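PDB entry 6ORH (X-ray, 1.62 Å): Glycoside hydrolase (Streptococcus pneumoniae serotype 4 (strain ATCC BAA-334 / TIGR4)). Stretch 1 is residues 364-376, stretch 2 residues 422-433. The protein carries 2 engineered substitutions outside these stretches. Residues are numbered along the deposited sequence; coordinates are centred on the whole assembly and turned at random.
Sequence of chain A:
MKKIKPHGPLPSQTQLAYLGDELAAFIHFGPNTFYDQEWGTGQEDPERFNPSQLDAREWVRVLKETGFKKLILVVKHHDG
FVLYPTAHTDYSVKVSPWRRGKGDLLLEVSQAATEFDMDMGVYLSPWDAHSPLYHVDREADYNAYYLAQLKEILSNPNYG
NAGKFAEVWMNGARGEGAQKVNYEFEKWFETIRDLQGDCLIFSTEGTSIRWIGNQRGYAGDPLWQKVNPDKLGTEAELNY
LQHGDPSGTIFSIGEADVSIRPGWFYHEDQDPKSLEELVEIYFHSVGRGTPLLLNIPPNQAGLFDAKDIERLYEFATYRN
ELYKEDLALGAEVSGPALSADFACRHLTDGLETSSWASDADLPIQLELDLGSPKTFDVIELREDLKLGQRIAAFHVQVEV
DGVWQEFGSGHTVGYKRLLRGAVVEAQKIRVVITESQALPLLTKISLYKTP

Stretch 1 (364-376) IQLELDLGSPKTF
Stretch 2, residues 422-433: AVVEAQKIRVVI

Both stretches are extended, and both turn a corner, at Gly-371 and Ser-372 and at Gln-427, so two antiparallel strand pairs follow one another, one on each side of the corners, with N-to-C directions 168° apart in the pair holding Thr-375 and Glu-425 and 159° in the pair holding Glu-367 and Arg-430.

Val-423 (chi1 p) packs its CG2 3.6 Å from Thr-375 CG2. Val-424 (-140/146) pairs with Phe-376 at CA-CA 5.7 Å through two hydrogen bonds, Phe-376 N to Val-424 O and Val-424 N to Phe-376 O, each 3.0 Å. Val-424 CG1 lies 4.0 Å from the Phe-376 ring centroid, 28° off its normal, a CH-pi contact; the ring has chi1 p and chi2 86°. Glu-425 (t, t, 51°) faces Thr-375 (m) without backbone hydrogen bonds, CA-CA 4.2 Å; one water bridges them, 2.8 Å from Glu-425 OE2 and 2.9 Å from Thr-375 OG1. Ala-426 N to Lys-374 O and Lys-374 N to Ala-426 O, both 2.9 Å, close the first ladder.

At Gln-427 psi falls to -28° and the chain turns its corner (phi -114°; chi1 t, chi2 t), yet its O accepts from Leu-370 N at 2.8 Å, angle 176°. Its NE2 donates to Asp-369 OD1 at 3.1 Å; that same OD1 accepts from Gly-371 N at 2.8 Å, tying the side-chain bond to the corner, where Gly-371 adopts 90/-24.

Lys-428 (m, t, t, t) pairs with Asp-369. Ile-429 (m, p) exchanges hydrogen bonds with Leu-368: Leu-368 N to Ile-429 O 2.7 Å, Ile-429 N to Leu-368 O 3.0 Å. Its CD1 meets Leu-370 CD1 at 3.6 Å, while its CG1 reaches Phe-376 CZ at 3.7 Å, so apolar packing spans the corner.

Arg-430 (m, t, t) forms a salt bridge with Glu-367 (t, t, -40°): OE1 accepts from NE at 2.7 Å and NH2 at 3.0 Å. Val-431 and Leu-366 exchange two 2.8 Å N-to-O bonds. Ile-433 N to Ile-364 O (2.9 Å) and Ile-364 N to Ile-433 O (3.0 Å) complete the register.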

# COMPACT_ATOMS: atom_id res chain seq x y z
N ILE A 364 -2.05 -23.26 -6.01
CA ILE A 364 -2.69 -24.11 -5.02
C ILE A 364 -3.93 -23.42 -4.47
O ILE A 364 -3.89 -22.29 -3.97
CB ILE A 364 -1.70 -24.55 -3.91
CG1 ILE A 364 -0.68 -25.56 -4.43
CG2 ILE A 364 -2.47 -25.11 -2.70
CD1 ILE A 364 0.49 -25.81 -3.50
N GLN A 365 -5.06 -24.14 -4.52
CA GLN A 365 -6.32 -23.54 -4.13
C GLN A 365 -6.86 -24.27 -2.91
O GLN A 365 -7.17 -25.47 -3.01
CB GLN A 365 -7.30 -23.64 -5.30
CG GLN A 365 -8.68 -23.09 -4.96
CD GLN A 365 -9.47 -22.92 -6.23
OE1 GLN A 365 -9.07 -22.16 -7.12
NE2 GLN A 365 -10.54 -23.68 -6.35
N LEU A 366 -6.94 -23.56 -1.79
CA LEU A 366 -7.59 -24.05 -0.57
C LEU A 366 -8.99 -23.44 -0.50
O LEU A 366 -9.15 -22.23 -0.66
CB LEU A 366 -6.77 -23.64 0.66
CG LEU A 366 -5.40 -24.29 0.77
CD1 LEU A 366 -4.51 -23.53 1.75
CD2 LEU A 366 -5.58 -25.75 1.20
N GLU A 367 -10.03 -24.27 -0.28
CA GLU A 367 -11.37 -23.72 -0.17
C GLU A 367 -11.91 -24.03 1.22
O GLU A 367 -11.82 -25.19 1.68
CB GLU A 367 -12.29 -24.33 -1.23
CG GLU A 367 -13.69 -23.73 -1.22
CD GLU A 367 -14.52 -24.11 -2.45
OE1 GLU A 367 -13.96 -24.13 -3.55
OE2 GLU A 367 -15.72 -24.40 -2.29
N LEU A 368 -12.44 -23.00 1.89
CA LEU A 368 -13.03 -23.15 3.21
C LEU A 368 -14.55 -23.12 3.05
O LEU A 368 -15.06 -22.26 2.33
CB LEU A 368 -12.63 -21.99 4.14
CG LEU A 368 -11.24 -22.10 4.75
CD1 LEU A 368 -10.19 -21.80 3.70
CD2 LEU A 368 -11.07 -21.13 5.91
N ASP A 369 -15.23 -24.03 3.76
CA ASP A 369 -16.68 -24.01 3.88
C ASP A 369 -17.02 -23.77 5.36
O ASP A 369 -16.75 -24.63 6.18
CB ASP A 369 -17.28 -25.34 3.39
CG ASP A 369 -18.81 -25.36 3.45
OD1 ASP A 369 -19.41 -24.45 4.06
OD2 ASP A 369 -19.39 -26.29 2.85
N LEU A 370 -17.56 -22.59 5.67
CA LEU A 370 -17.82 -22.18 7.03
C LEU A 370 -19.04 -22.90 7.59
O LEU A 370 -19.30 -22.83 8.79
CB LEU A 370 -18.03 -20.66 7.09
CG LEU A 370 -16.89 -19.81 6.53
CD1 LEU A 370 -17.19 -18.33 6.74
CD2 LEU A 370 -15.57 -20.18 7.20
N GLY A 371 -19.79 -23.58 6.70
CA GLY A 371 -20.93 -24.39 7.13
C GLY A 371 -22.24 -23.60 7.14
O GLY A 371 -23.32 -24.19 7.07
N SER A 372 -22.13 -22.28 7.27
CA SER A 372 -23.24 -21.33 7.20
C SER A 372 -22.67 -19.97 6.78
O SER A 372 -21.46 -19.77 6.87
CB SER A 372 -23.98 -21.26 8.52
OG SER A 372 -23.18 -20.68 9.53
N PRO A 373 -23.49 -19.04 6.24
CA PRO A 373 -22.99 -17.71 5.88
C PRO A 373 -22.58 -16.93 7.14
O PRO A 373 -23.29 -16.93 8.14
CB PRO A 373 -24.16 -17.01 5.15
CG PRO A 373 -25.19 -18.10 4.89
CD PRO A 373 -24.92 -19.21 5.89
N LYS A 374 -21.37 -16.34 7.10
CA LYS A 374 -20.89 -15.48 8.17
C LYS A 374 -20.39 -14.18 7.56
O LYS A 374 -20.10 -14.15 6.37
CB LYS A 374 -19.75 -16.16 8.95
CG LYS A 374 -20.07 -17.57 9.42
CD LYS A 374 -19.15 -18.09 10.51
CE LYS A 374 -19.52 -19.50 10.93
NZ LYS A 374 -18.42 -20.15 11.70
N THR A 375 -20.28 -13.13 8.38
CA THR A 375 -19.95 -11.79 7.92
C THR A 375 -18.58 -11.40 8.45
O THR A 375 -18.36 -11.39 9.67
CB THR A 375 -20.99 -10.78 8.39
OG1 THR A 375 -22.21 -11.25 7.81
CG2 THR A 375 -20.74 -9.37 7.92
N PHE A 376 -17.67 -11.09 7.52
CA PHE A 376 -16.28 -10.83 7.86
C PHE A 376 -15.69 -9.80 6.91
O PHE A 376 -16.25 -9.49 5.85
CB PHE A 376 -15.49 -12.15 7.87
CG PHE A 376 -15.57 -12.89 6.55
CD1 PHE A 376 -14.69 -12.60 5.52
CD2 PHE A 376 -16.53 -13.87 6.35
CE1 PHE A 376 -14.77 -13.27 4.31
CE2 PHE A 376 -16.61 -14.55 5.14
CZ PHE A 376 -15.73 -14.24 4.12
N ALA A 422 -13.70 -5.63 1.63
CA ALA A 422 -15.04 -5.15 1.89
C ALA A 422 -15.78 -6.16 2.76
O ALA A 422 -15.61 -7.37 2.61
CB ALA A 422 -15.76 -4.97 0.57
N VAL A 423 -16.61 -5.65 3.67
CA VAL A 423 -17.41 -6.52 4.51
C VAL A 423 -18.31 -7.36 3.61
O VAL A 423 -18.93 -6.82 2.70
CB VAL A 423 -18.22 -5.69 5.54
CG1 VAL A 423 -19.03 -4.61 4.86
CG2 VAL A 423 -19.09 -6.58 6.41
N VAL A 424 -18.34 -8.68 3.83
CA VAL A 424 -19.04 -9.62 2.97
C VAL A 424 -19.70 -10.67 3.86
O VAL A 424 -19.20 -11.02 4.92
CB VAL A 424 -18.10 -10.24 1.91
CG1 VAL A 424 -17.00 -11.10 2.50
CG2 VAL A 424 -18.88 -11.05 0.89
N GLU A 425 -20.88 -11.15 3.42
CA GLU A 425 -21.52 -12.30 4.03
C GLU A 425 -21.34 -13.48 3.08
O GLU A 425 -21.79 -13.42 1.92
CB GLU A 425 -23.00 -12.03 4.32
CG GLU A 425 -23.68 -13.17 5.06
CD GLU A 425 -25.15 -12.94 5.39
OE1 GLU A 425 -25.90 -12.58 4.48
OE2 GLU A 425 -25.53 -13.09 6.57
N ALA A 426 -20.66 -14.54 3.55
CA ALA A 426 -20.28 -15.64 2.68
C ALA A 426 -20.04 -16.90 3.50
O ALA A 426 -19.77 -16.84 4.70
CB ALA A 426 -19.07 -15.27 1.84
N GLN A 427 -20.15 -18.04 2.82
CA GLN A 427 -19.96 -19.33 3.44
C GLN A 427 -18.72 -20.01 2.86
O GLN A 427 -18.13 -20.86 3.52
CB GLN A 427 -21.20 -20.18 3.20
CG GLN A 427 -21.07 -21.58 3.77
CD GLN A 427 -22.41 -22.28 3.84
OE1 GLN A 427 -23.46 -21.64 3.92
NE2 GLN A 427 -22.36 -23.59 3.77
N LYS A 428 -18.38 -19.68 1.59
CA LYS A 428 -17.25 -20.32 0.94
C LYS A 428 -16.19 -19.29 0.55
O LYS A 428 -16.50 -18.24 -0.00
CB LYS A 428 -17.71 -21.15 -0.26
CG LYS A 428 -18.69 -22.26 0.12
CD LYS A 428 -19.05 -23.17 -1.02
CE LYS A 428 -20.09 -24.20 -0.62
NZ LYS A 428 -20.30 -25.18 -1.72
N ILE A 429 -14.94 -19.63 0.87
CA ILE A 429 -13.79 -18.77 0.64
C ILE A 429 -12.70 -19.59 -0.03
O ILE A 429 -12.52 -20.76 0.31
CB ILE A 429 -13.29 -18.18 1.99
CG1 ILE A 429 -14.37 -17.39 2.73
CG2 ILE A 429 -12.03 -17.35 1.79
CD1 ILE A 429 -15.21 -18.25 3.68
N ARG A 430 -11.93 -18.99 -0.97
CA ARG A 430 -10.77 -19.66 -1.52
C ARG A 430 -9.52 -18.84 -1.21
O ARG A 430 -9.55 -17.61 -1.36
CB ARG A 430 -10.85 -19.83 -3.04
CG ARG A 430 -11.81 -20.95 -3.45
CD ARG A 430 -12.27 -20.87 -4.90
NE ARG A 430 -13.10 -22.07 -5.13
CZ ARG A 430 -13.67 -22.37 -6.30
NH1 ARG A 430 -13.50 -21.61 -7.37
NH2 ARG A 430 -14.41 -23.47 -6.40
N VAL A 431 -8.49 -19.54 -0.74
CA VAL A 431 -7.16 -18.97 -0.61
C VAL A 431 -6.32 -19.62 -1.70
O VAL A 431 -6.17 -20.85 -1.76
CB VAL A 431 -6.58 -19.19 0.81
CG1 VAL A 431 -5.12 -18.73 0.91
CG2 VAL A 431 -7.41 -18.39 1.82
N VAL A 432 -5.74 -18.77 -2.57
CA VAL A 432 -5.01 -19.29 -3.71
C VAL A 432 -3.57 -18.80 -3.62
O VAL A 432 -3.33 -17.59 -3.72
CB VAL A 432 -5.65 -18.90 -5.06
CG1 VAL A 432 -4.94 -19.56 -6.23
CG2 VAL A 432 -7.14 -19.24 -5.10
N ILE A 433 -2.64 -19.75 -3.52
CA ILE A 433 -1.20 -19.47 -3.50
C ILE A 433 -0.69 -19.57 -4.94
O ILE A 433 -0.72 -20.65 -5.53
CB ILE A 433 -0.44 -20.40 -2.54
CG1 ILE A 433 -0.96 -20.27 -1.10
CG2 ILE A 433 1.07 -20.16 -2.62
CD1 ILE A 433 -0.40 -21.31 -0.17
O HOH W 1 -23.64 -13.64 8.52